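Cerato-platanin-like protein (Moniliophthora perniciosa, PDB 3SUK) is of unknown function but is a secreted cerato-platanin with a double-psi beta-barrel fold that probably acts outside the fungal cell. Local coordinates at residues Gly48-Ile53 with Asn63-Ser68; Ile78-Ile83 with Asn88-Ala93; Val92-Met97 with Gly103-Leu108; Asp98-Gly103 with Gly109-Gln114. All coordinates share one frame; numbering follows the deposited sequence. Where two conformers were deposited one is given.

Interaction 1 (Gly48-Ile53 with Asn63-Ser68); sequences GASSDI and NCYTIS
At an end of strand 47-50 in the double-psi beta barrel of the cerato-platanin fold, the buried Tyr65 of strand 64-71 reaches out to Asp52 in the following turn. Tyr65 OH donates to Asp52 OD2 over 2.7 Å, meeting the anti lone pair of that oxygen, the one directed away from OD1. OD2 lies at the ring edge, near its plane, while the carboxylate itself is turned 53° from the ring. The same hydroxyl accepts from Asn63 ND2 (3.2 Å to Tyr65 OH), almost exactly in the amide plane, with an N-H...O angle of 164°. One bond given and one received fix the rotation of the phenol O-H.

Asp52 is held in turn by its own loop. Residues Ser50 to Ile53 form a type I turn closed by Ile53 N to Ser50 O, and Ser50 OG accepts from Asp52 N at 3.0 Å, an ST turn. The amide oxygen of Asn63 is bonded to Arg120. Around the contact, the Tyr65 ring meets Phe90 of strand 90-92 edge-to-face, and its side chain also touches Ala82 of strand 74-83 and Ser115 of strand 110-118, while Cys64 next door is tied by a disulfide to Cys123.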
loop_
_atom_site.group_PDB
_atom_site.type_symbol
_atom_site.label_atom_id
_atom_site.label_comp_id
_atom_site.label_asym_id
_atom_site.label_seq_id
_atom_site.Cartn_x
_atom_site.Cartn_y
_atom_site.Cartn_z
ATOM N N GLY A 48 0.154 2.219 -0.401
ATOM C CA GLY A 48 1.483 2.007 -0.925
ATOM C C GLY A 48 1.539 1.654 -2.393
ATOM O O GLY A 48 0.556 1.584 -3.074
ATOM N N ALA A 49 2.764 1.402 -2.832
ATOM C CA ALA A 49 3.042 0.927 -4.170
ATOM C C ALA A 49 3.075 -0.609 -4.161
ATOM O O ALA A 49 3.397 -1.168 -3.127
ATOM C CB ALA A 49 4.381 1.488 -4.645
ATOM N N SER A 50 2.718 -1.236 -5.285
ATOM C CA SER A 50 2.829 -2.671 -5.479
ATOM C C SER A 50 3.353 -2.978 -6.890
ATOM O O SER A 50 3.047 -2.307 -7.819
ATOM C CB SER A 50 1.476 -3.348 -5.278
ATOM O OG SER A 50 1.488 -4.680 -5.701
ATOM N N SER A 51 4.118 -4.045 -6.997
ATOM C CA SER A 51 4.576 -4.576 -8.285
ATOM C C SER A 51 3.433 -5.119 -9.119
ATOM O O SER A 51 3.571 -5.322 -10.298
ATOM C CB SER A 51 5.682 -5.621 -8.093
ATOM O OG SER A 51 5.371 -6.595 -7.163
ATOM N N ASP A 52 2.276 -5.307 -8.495
ATOM C CA ASP A 52 1.060 -5.691 -9.237
ATOM C C ASP A 52 0.623 -4.573 -10.182
ATOM O O ASP A 52 -0.060 -4.808 -11.120
ATOM C CB ASP A 52 -0.115 -6.079 -8.320
ATOM C CG ASP A 52 0.052 -7.432 -7.672
ATOM O OD1 ASP A 52 1.023 -8.099 -7.933
ATOM O OD2 ASP A 52 -0.828 -7.818 -6.933
ATOM N N ILE A 53 0.979 -3.355 -9.829
ATOM C CA ILE A 53 0.664 -2.203 -10.636
ATOM C C ILE A 53 1.883 -1.939 -11.555
ATOM O O ILE A 53 2.910 -1.512 -11.116
ATOM C CB ILE A 53 0.350 -0.962 -9.739
ATOM C CG1 ILE A 53 -1.008 -1.142 -9.043
ATOM C CG2 ILE A 53 0.348 0.288 -10.563
ATOM C CD1 ILE A 53 -1.237 -0.223 -7.851
ATOM N N ASN A 63 -6.223 -1.863 -5.941
ATOM C CA ASN A 63 -6.362 -3.159 -5.335
ATOM C C ASN A 63 -6.163 -3.107 -3.834
ATOM O O ASN A 63 -5.345 -2.409 -3.327
ATOM C CB ASN A 63 -5.407 -4.177 -5.941
ATOM C CG ASN A 63 -5.910 -4.752 -7.274
ATOM O OD1 ASN A 63 -6.961 -4.428 -7.744
ATOM N ND2 ASN A 63 -5.097 -5.537 -7.865
ATOM N N CYS A 64 -6.947 -3.923 -3.168
ATOM C CA CYS A 64 -6.982 -4.014 -1.733
ATOM C C CYS A 64 -6.372 -5.345 -1.302
ATOM O O CYS A 64 -6.779 -6.342 -1.750
ATOM C CB CYS A 64 -8.458 -3.956 -1.300
ATOM S SG CYS A 64 -8.737 -3.999 0.501
ATOM N N TYR A 65 -5.389 -5.281 -0.424
ATOM C CA TYR A 65 -4.646 -6.428 0.027
ATOM C C TYR A 65 -4.666 -6.546 1.539
ATOM O O TYR A 65 -4.460 -5.584 2.238
ATOM C CB TYR A 65 -3.192 -6.314 -0.418
ATOM C CG TYR A 65 -3.005 -6.240 -1.898
ATOM C CD1 TYR A 65 -3.006 -5.019 -2.538
ATOM C CD2 TYR A 65 -2.817 -7.385 -2.660
ATOM C CE1 TYR A 65 -2.804 -4.932 -3.878
ATOM C CE2 TYR A 65 -2.645 -7.308 -4.013
ATOM C CZ TYR A 65 -2.671 -6.086 -4.618
ATOM O OH TYR A 65 -2.503 -5.995 -5.963
ATOM N N THR A 66 -4.863 -7.753 2.016
ATOM C CA THR A 66 -4.683 -8.060 3.417
ATOM C C THR A 66 -3.269 -8.576 3.513
ATOM O O THR A 66 -2.926 -9.575 2.926
ATOM C CB THR A 66 -5.667 -9.120 3.913
ATOM O OG1 THR A 66 -6.982 -8.582 3.853
ATOM C CG2 THR A 66 -5.371 -9.482 5.332
ATOM N N ILE A 67 -2.458 -7.835 4.251
ATOM C CA ILE A 67 -1.021 -8.088 4.394
ATOM C C ILE A 67 -0.776 -8.521 5.828
ATOM O O ILE A 67 -1.194 -7.887 6.723
ATOM C CB ILE A 67 -0.179 -6.833 4.055
ATOM C CG1 ILE A 67 -0.460 -6.336 2.614
ATOM C CG2 ILE A 67 1.315 -7.132 4.172
ATOM C CD1 ILE A 67 0.154 -5.068 2.288
ATOM N N SER A 68 -0.074 -9.635 5.988
ATOM C CA SER A 68 0.211 -10.285 7.267
ATOM C C SER A 68 1.704 -10.485 7.508
ATOM O O SER A 68 2.443 -10.737 6.615
ATOM C CB SER A 68 -0.429 -11.668 7.308
ATOM O OG SER A 68 -1.802 -11.528 7.149
#

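Interaction 2 (Ile78-Ile83 with Asn88-Ala93); sequences INLVAI and NGFNVA
No backbone hydrogen bond joins residues 78-83 of strand 74-83 to residues 88-93, where Leu80 meets Phe90 and Val92: the two strands are not neighbours in the sheet, strand 47-50 runs between them, and their side chains meet across the barrel interior. Leu80 makes both close contacts, with its two methyls divided between the partners. CD1 of Leu80 presses on Val92, 3.5 Å from Val92 CG1 and 3.9 Å from Val92 CB. CD2 of Leu80 turns to the aromatic neighbour and stops 4.3 Å from Phe90 CD1, approaching the ring obliquely.

Leu80 leaves its strand toward residues 88-93, and with CG anti to the backbone N a chi2 of 135°, away from the usual staggered values, sets where the two methyls go. In Val92, CG1 stands anti to the carbonyl carbon (chi1 -53°) and is the branch offered to Leu80. All three side chains are buried and meet through carbon alone, so the contact is purely apolar.

Ile67 of strand 64-71 touches both Leu80 and Phe90 and adds to the same cluster. Strand 4-8 adds Leu6, which touches Phe90 and Val92, and Val4, which packs on Phe90. Beyond Val92 the chain passes through the N-cap residue Ala93 into helix 94-101, so the cluster lies just before that helix begins.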
loop_
_atom_site.group_PDB
_atom_site.type_symbol
_atom_site.label_atom_id
_atom_site.label_comp_id
_atom_site.label_asym_id
_atom_site.label_seq_id
_atom_site.Cartn_x
_atom_site.Cartn_y
_atom_site.Cartn_z
ATOM N N ILE A 78 -3.002 -5.976 8.226
ATOM C CA ILE A 78 -3.670 -4.751 7.828
ATOM C C ILE A 78 -4.231 -4.921 6.428
ATOM O O ILE A 78 -3.783 -5.749 5.683
ATOM C CB ILE A 78 -2.729 -3.506 7.848
ATOM C CG1 ILE A 78 -1.584 -3.700 6.843
ATOM C CG2 ILE A 78 -2.218 -3.243 9.241
ATOM C CD1 ILE A 78 -0.720 -2.444 6.630
ATOM N N ASN A 79 -5.231 -4.114 6.144
ATOM C CA ASN A 79 -5.741 -3.948 4.817
ATOM C C ASN A 79 -5.215 -2.654 4.185
ATOM O O ASN A 79 -5.192 -1.633 4.787
ATOM C CB ASN A 79 -7.271 -3.938 4.833
ATOM C CG ASN A 79 -7.875 -5.230 5.405
ATOM O OD1 ASN A 79 -7.342 -6.279 5.297
ATOM N ND2 ASN A 79 -8.955 -5.072 6.080
ATOM N N LEU A 80 -4.737 -2.780 2.965
ATOM C CA LEU A 80 -3.949 -1.749 2.333
ATOM C C LEU A 80 -4.353 -1.558 0.884
ATOM O O LEU A 80 -4.577 -2.494 0.193
ATOM C CB LEU A 80 -2.461 -2.127 2.432
ATOM C CG LEU A 80 -1.511 -1.077 1.810
ATOM C CD1 LEU A 80 -0.312 -0.810 2.731
ATOM C CD2 LEU A 80 -0.983 -1.557 0.435
ATOM N N VAL A 81 -4.384 -0.312 0.425
ATOM C CA VAL A 81 -4.705 -0.011 -0.974
ATOM C C VAL A 81 -3.441 0.306 -1.740
ATOM O O VAL A 81 -2.694 1.120 -1.355
ATOM C CB VAL A 81 -5.700 1.199 -1.104
ATOM C CG1 VAL A 81 -5.965 1.560 -2.594
ATOM C CG2 VAL A 81 -7.046 0.846 -0.390
ATOM N N ALA A 82 -3.307 -0.343 -2.869
ATOM C CA ALA A 82 -2.199 -0.075 -3.773
ATOM C C ALA A 82 -2.558 1.012 -4.776
ATOM O O ALA A 82 -3.532 0.932 -5.414
ATOM C CB ALA A 82 -1.764 -1.379 -4.452
ATOM N N ILE A 83 -1.722 2.029 -4.799
ATOM C CA ILE A 83 -1.938 3.213 -5.632
ATOM C C ILE A 83 -0.802 3.602 -6.600
ATOM O O ILE A 83 -0.854 4.637 -7.201
ATOM C CB ILE A 83 -2.245 4.427 -4.711
ATOM C CG1 ILE A 83 -1.016 4.859 -3.893
ATOM C CG2 ILE A 83 -3.447 4.101 -3.803
ATOM C CD1 ILE A 83 -1.153 6.187 -3.191
ATOM N N ASN A 88 9.271 -4.276 -6.819
ATOM C CA ASN A 88 9.332 -5.605 -6.208
ATOM C C ASN A 88 8.486 -5.706 -4.925
ATOM O O ASN A 88 8.934 -5.301 -3.902
ATOM C CB ASN A 88 10.825 -5.899 -5.911
ATOM C CG ASN A 88 11.071 -7.170 -5.194
ATOM O OD1 ASN A 88 10.359 -8.094 -5.298
ATOM N ND2 ASN A 88 12.186 -7.215 -4.525
ATOM N N GLY A 89 7.337 -6.330 -4.998
ATOM C CA GLY A 89 6.408 -6.351 -3.874
ATOM C C GLY A 89 5.826 -4.989 -3.490
ATOM O O GLY A 89 5.432 -4.256 -4.350
ATOM N N PHE A 90 5.826 -4.691 -2.204
ATOM C CA PHE A 90 5.174 -3.471 -1.713
ATOM C C PHE A 90 6.161 -2.434 -1.192
ATOM O O PHE A 90 7.078 -2.749 -0.476
ATOM C CB PHE A 90 4.214 -3.766 -0.527
ATOM C CG PHE A 90 3.018 -4.607 -0.863
ATOM C CD1 PHE A 90 1.924 -4.032 -1.437
ATOM C CD2 PHE A 90 2.954 -5.949 -0.496
ATOM C CE1 PHE A 90 0.835 -4.779 -1.725
ATOM C CE2 PHE A 90 1.844 -6.704 -0.800
ATOM C CZ PHE A 90 0.782 -6.076 -1.393
ATOM N N ASN A 91 5.915 -1.186 -1.540
ATOM C CA ASN A 91 6.517 -0.066 -0.846
ATOM C C ASN A 91 5.391 0.740 -0.178
ATOM O O ASN A 91 4.643 1.370 -0.815
ATOM C CB ASN A 91 7.251 0.884 -1.803
ATOM C CG ASN A 91 8.200 0.197 -2.763
ATOM O OD1 ASN A 91 8.753 -0.831 -2.518
ATOM N ND2 ASN A 91 8.364 0.825 -3.879
ATOM N N VAL A 92 5.363 0.704 1.143
ATOM C CA VAL A 92 4.240 1.255 1.903
ATOM C C VAL A 92 4.606 2.430 2.794
ATOM O O VAL A 92 5.717 2.675 3.043
ATOM C CB VAL A 92 3.502 0.145 2.745
ATOM C CG1 VAL A 92 3.103 -1.029 1.804
ATOM C CG2 VAL A 92 4.346 -0.313 3.955
ATOM N N ALA A 93 3.597 3.137 3.280
ATOM C CA ALA A 93 3.878 4.228 4.213
ATOM C C ALA A 93 4.591 3.626 5.427
ATOM O O ALA A 93 4.288 2.560 5.857
ATOM C CB ALA A 93 2.575 4.909 4.631
#

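Interaction 3 (Val92-Met97 with Gly103-Leu108); sequences VAQAAM and GNAVAL
Met97 lays its side chain along Ala105 where helix 94-101 packs on the short helix 105-108. Met97 CG lies 3.6 Å from Ala105 CB, with Met97 CB at 3.7 Å and Met97 SD at 3.9 Å from that same methyl, so three successive atoms of the methionine line the Ala105 methyl. The chain is fully extended (chi1 -171°, chi2 174°, chi3 -179°), which carries Met97 CE past Ala105 to 4.4 Å from Leu108 CB. The backbones come near as well, Met97 CA and Ala105 CA being 5.3 Å apart.

One turn earlier, Gln94 forms the outer part of the contact. Gln94 CG is 4.0 Å from Ala105 CB, and the amide end lies against Val106, Gln94 NE2 being 3.6 Å from Val106 CG2.

The outer shell fixes these groups. Gln94 OE1 accepts from Asn10 ND2 and its NE2 donates to Asp98 OD2, which hold the amide in place; Asp98 OD1 in turn accepts from Ala105 N, at the start of the second helix. Leu6 and Phe8 of strand 4-8 touch Met97.

No hydrogen bond passes directly between the two segments. Their contact is dispersive, apolar where Met97 meets Ala105 and Leu108, while the Gln94 amide rests on a valine methyl with its polar atoms already engaged elsewhere; Asp98, bonded to both Gln94 and Ala105, supplies the polar tie.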
loop_
_atom_site.group_PDB
_atom_site.type_symbol
_atom_site.label_atom_id
_atom_site.label_comp_id
_atom_site.label_asym_id
_atom_site.label_seq_id
_atom_site.Cartn_x
_atom_site.Cartn_y
_atom_site.Cartn_z
ATOM N N VAL A 92 5.363 0.704 1.143
ATOM C CA VAL A 92 4.240 1.255 1.903
ATOM C C VAL A 92 4.606 2.430 2.794
ATOM O O VAL A 92 5.717 2.675 3.043
ATOM C CB VAL A 92 3.502 0.145 2.745
ATOM C CG1 VAL A 92 3.103 -1.029 1.804
ATOM C CG2 VAL A 92 4.346 -0.313 3.955
ATOM N N ALA A 93 3.597 3.137 3.280
ATOM C CA ALA A 93 3.878 4.228 4.213
ATOM C C ALA A 93 4.591 3.626 5.427
ATOM O O ALA A 93 4.288 2.560 5.857
ATOM C CB ALA A 93 2.575 4.909 4.631
ATOM N N GLN A 94 5.522 4.370 5.987
ATOM C CA GLN A 94 6.204 3.873 7.157
ATOM C C GLN A 94 5.152 3.558 8.239
ATOM O O GLN A 94 5.261 2.575 8.928
ATOM C CB GLN A 94 7.194 4.928 7.691
ATOM C CG GLN A 94 8.017 4.385 8.858
ATOM C CD GLN A 94 8.832 5.483 9.520
ATOM O OE1 GLN A 94 9.438 6.270 8.862
ATOM N NE2 GLN A 94 8.869 5.468 10.848
ATOM N N ALA A 95 4.141 4.376 8.373
ATOM C CA ALA A 95 3.177 4.164 9.433
ATOM C C ALA A 95 2.501 2.792 9.301
ATOM O O ALA A 95 2.273 2.116 10.302
ATOM C CB ALA A 95 2.174 5.263 9.434
ATOM N N ALA A 96 2.225 2.392 8.075
ATOM C CA ALA A 96 1.670 1.094 7.797
ATOM C C ALA A 96 2.612 -0.037 8.145
ATOM O O ALA A 96 2.194 -0.993 8.714
ATOM C CB ALA A 96 1.243 0.987 6.355
ATOM N N MET A 97 3.873 0.067 7.774
ATOM C CA MET A 97 4.868 -0.918 8.132
ATOM C C MET A 97 5.046 -0.953 9.647
ATOM O O MET A 97 5.245 -1.994 10.197
ATOM C CB MET A 97 6.192 -0.699 7.412
ATOM C CG MET A 97 7.136 -1.828 7.611
ATOM S SD MET A 97 8.633 -1.627 6.609
ATOM C CE MET A 97 9.548 -3.110 7.005
ATOM N N GLY A 103 5.777 -1.339 15.406
ATOM C CA GLY A 103 6.699 -0.224 15.520
ATOM C C GLY A 103 8.140 -0.492 15.218
ATOM O O GLY A 103 8.985 0.126 15.830
ATOM N N ASN A 104 8.419 -1.433 14.317
ATOM C CA ASN A 104 9.743 -1.834 13.938
ATOM C C ASN A 104 10.127 -1.615 12.464
ATOM O O ASN A 104 10.968 -2.260 11.938
ATOM C CB ASN A 104 9.975 -3.287 14.379
ATOM C CG ASN A 104 10.102 -3.418 15.886
ATOM O OD1 ASN A 104 11.173 -3.256 16.432
ATOM N ND2 ASN A 104 9.020 -3.736 16.519
ATOM N N ALA A 105 9.438 -0.674 11.819
ATOM C CA ALA A 105 9.642 -0.473 10.391
ATOM C C ALA A 105 11.037 -0.043 10.015
ATOM O O ALA A 105 11.656 -0.615 9.181
ATOM C CB ALA A 105 8.645 0.571 9.882
ATOM N N VAL A 106 11.515 0.999 10.699
ATOM C CA VAL A 106 12.869 1.473 10.473
ATOM C C VAL A 106 13.920 0.449 10.897
ATOM O O VAL A 106 14.854 0.206 10.215
ATOM C CB VAL A 106 13.098 2.828 11.157
ATOM C CG1 VAL A 106 14.508 3.274 10.927
ATOM C CG2 VAL A 106 12.118 3.885 10.622
ATOM N N ALA A 107 13.661 -0.185 12.030
ATOM C CA ALA A 107 14.583 -1.195 12.561
ATOM C C ALA A 107 14.730 -2.400 11.617
ATOM O O ALA A 107 15.785 -2.953 11.488
ATOM C CB ALA A 107 14.142 -1.639 13.901
ATOM N N LEU A 108 13.622 -2.836 11.042
ATOM C CA LEU A 108 13.660 -3.919 10.044
ATOM C C LEU A 108 14.093 -3.580 8.601
ATOM O O LEU A 108 14.817 -4.246 7.975
ATOM C CB LEU A 108 12.336 -4.665 10.086
ATOM C CG LEU A 108 12.156 -5.399 11.408
ATOM C CD1 LEU A 108 10.733 -5.851 11.514
ATOM C CD2 LEU A 108 13.113 -6.586 11.541
#

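Interaction 4 (Asp98-Gly103 with Gly109-Gln114); sequences DELTNG and GTIDVQ
Leu100 and Thr101, neighbours in the last turn of the helix that begins at Gln94, face Val113 and Ile111, alternate residues of strand 110-118, so two helix side chains meet two strand side chains across a buried seam. Leu100 crosses Val113 at a slant, Leu100 CD2 lying 4.0 Å from Val113 CG1, and the same methyl reaches Ile111 CD1 at 4.4 Å. Thr101 likewise lies aslant Ile111 and presents its methyl, Thr101 CG2 being 4.0 Å from Ile111 CD1. Ile111 CD1 thus touches both helix residues.

The threonine torsion sorts its two branches: at chi1 62° CG2 stands anti to the carbonyl carbon and faces the strand, while OG1 bonds back to the carbonyl of Met97, one turn earlier. The hydroxyl is thus paired within its own helix, and the face turned to Ile111 is apolar.

The helix closes with a Schellman motif in which Asn102 takes positive phi and Gly103 N bonds to Asp98 O at 2.7 Å. Separately, Thr101 N is a second donor to Asp98 O, at 3.2 Å, arriving from the opposite face of the carbonyl plane.

Ile67 and Phe69 of strand 64-71 extend the apolar cluster, Ile67 touching both Leu100 and Val113, and Phe69 both Leu100 and Thr101. Strand 110-118 lies between strand 64-71 and strand 4-8 in the sheet, pairing with the latter where Ile111 bonds through its backbone to Leu6 and Val113 to Val4.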
loop_
_atom_site.group_PDB
_atom_site.type_symbol
_atom_site.label_atom_id
_atom_site.label_comp_id
_atom_site.label_asym_id
_atom_site.label_seq_id
_atom_site.Cartn_x
_atom_site.Cartn_y
_atom_site.Cartn_z
ATOM N N ASP A 98 4.980 0.203 10.294
ATOM C CA ASP A 98 5.079 0.185 11.739
ATOM C C ASP A 98 3.910 -0.572 12.387
ATOM O O ASP A 98 4.112 -1.303 13.307
ATOM C CB ASP A 98 5.215 1.607 12.288
ATOM C CG ASP A 98 6.651 2.108 12.288
ATOM O OD1 ASP A 98 7.543 1.350 12.587
ATOM O OD2 ASP A 98 6.838 3.298 11.976
ATOM N N GLU A 99 2.722 -0.402 11.873
ATOM C CA GLU A 99 1.563 -1.118 12.402
ATOM C C GLU A 99 1.717 -2.638 12.190
ATOM O O GLU A 99 1.416 -3.422 13.047
ATOM C CB GLU A 99 0.283 -0.588 11.786
ATOM C CG GLU A 99 -0.110 0.779 12.287
ATOM C CD GLU A 99 -1.298 1.309 11.528
ATOM O OE1 GLU A 99 -2.340 0.651 11.595
ATOM O OE2 GLU A 99 -1.198 2.410 10.938
ATOM N N LEU A 100 2.247 -3.015 11.047
ATOM C CA LEU A 100 2.473 -4.387 10.663
ATOM C C LEU A 100 3.479 -5.056 11.535
ATOM O O LEU A 100 3.466 -6.234 11.647
ATOM C CB LEU A 100 2.890 -4.453 9.204
ATOM C CG LEU A 100 2.761 -5.748 8.464
ATOM C CD1 LEU A 100 1.326 -6.300 8.510
ATOM C CD2 LEU A 100 3.131 -5.515 7.041
ATOM N N THR A 101 4.407 -4.289 12.092
ATOM C CA THR A 101 5.572 -4.805 12.779
ATOM C C THR A 101 5.690 -4.369 14.261
ATOM O O THR A 101 6.701 -4.561 14.823
ATOM C CB THR A 101 6.895 -4.386 12.065
ATOM O OG1 THR A 101 6.999 -2.960 12.075
ATOM C CG2 THR A 101 6.957 -4.851 10.665
ATOM N N ASN A 102 4.617 -3.854 14.838
ATOM C CA ASN A 102 4.596 -3.315 16.192
ATOM C C ASN A 102 5.639 -2.219 16.400
ATOM O O ASN A 102 6.257 -2.177 17.385
ATOM C CB ASN A 102 4.743 -4.433 17.265
ATOM C CG ASN A 102 4.373 -3.976 18.656
ATOM O OD1 ASN A 102 3.400 -3.312 18.860
ATOM N ND2 ASN A 102 5.139 -4.406 19.609
ATOM N N GLY A 103 5.777 -1.339 15.406
ATOM C CA GLY A 103 6.699 -0.224 15.520
ATOM C C GLY A 103 8.140 -0.492 15.218
ATOM O O GLY A 103 8.985 0.126 15.830
ATOM N N GLY A 109 13.589 -2.468 8.136
ATOM C CA GLY A 109 13.826 -1.979 6.789
ATOM C C GLY A 109 13.100 -2.663 5.648
ATOM O O GLY A 109 12.270 -2.053 5.031
ATOM N N THR A 110 13.420 -3.931 5.407
ATOM C CA THR A 110 12.770 -4.803 4.426
ATOM C C THR A 110 12.365 -6.146 5.062
ATOM O O THR A 110 13.152 -6.752 5.722
ATOM C CB THR A 110 13.716 -5.035 3.268
ATOM O OG1 THR A 110 14.089 -3.781 2.732
ATOM C CG2 THR A 110 13.049 -5.797 2.168
ATOM N N ILE A 111 11.145 -6.580 4.837
ATOM C CA ILE A 111 10.614 -7.815 5.386
ATOM C C ILE A 111 9.901 -8.643 4.312
ATOM O O ILE A 111 9.606 -8.165 3.231
ATOM C CB ILE A 111 9.676 -7.558 6.573
ATOM C CG1 ILE A 111 8.412 -6.840 6.075
ATOM C CG2 ILE A 111 10.422 -6.864 7.725
ATOM C CD1 ILE A 111 7.371 -6.573 7.105
ATOM N N ASP A 112 9.675 -9.906 4.611
ATOM C CA ASP A 112 8.866 -10.776 3.773
ATOM C C ASP A 112 7.487 -10.898 4.410
ATOM O O ASP A 112 7.388 -11.217 5.534
ATOM C CB ASP A 112 9.501 -12.159 3.667
ATOM C CG ASP A 112 10.716 -12.142 2.860
ATOM O OD1 ASP A 112 10.811 -11.350 1.977
ATOM O OD2 ASP A 112 11.579 -12.954 3.126
ATOM N N VAL A 113 6.455 -10.613 3.648
ATOM C CA VAL A 113 5.098 -10.682 4.166
ATOM C C VAL A 113 4.253 -11.660 3.384
ATOM O O VAL A 113 4.641 -12.096 2.368
ATOM C CB VAL A 113 4.409 -9.297 4.175
ATOM C CG1 VAL A 113 5.216 -8.327 5.024
ATOM C CG2 VAL A 113 4.209 -8.726 2.723
ATOM N N GLN A 114 3.139 -12.044 3.960
ATOM C CA GLN A 114 2.119 -12.757 3.249
ATOM C C GLN A 114 1.060 -11.741 2.783
ATOM O O GLN A 114 0.700 -10.848 3.490
ATOM C CB GLN A 114 1.498 -13.843 4.128
ATOM C CG GLN A 114 2.404 -15.013 4.382
ATOM C CD GLN A 114 2.689 -15.818 3.150
ATOM O OE1 GLN A 114 1.807 -16.160 2.416
ATOM N NE2 GLN A 114 3.943 -16.122 2.933
#

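In the fold
From the N terminus, interaction 1 comes first, closing the loop from strand 47-50 to strand 64-71. Interaction 2 follows in series, spanning the turn between strands 74-83 and 90-92; the two touch through Ala49 N to Asn91 O and Thr66 OG1 to Asn79 OD1, within one sheet. Interaction 3 starts on Val92 and Ala93, where interaction 2 ends, and folds helix 105-108 back on helix 94-101. Interaction 4 crosses it, the segments alternating and sharing Gly103, and lays the last turn of helix 94-101 on strand 110-118. Ser68 N to Gln114 O joins interaction 4 to interaction 1, so the helical excursion returns to the barrel.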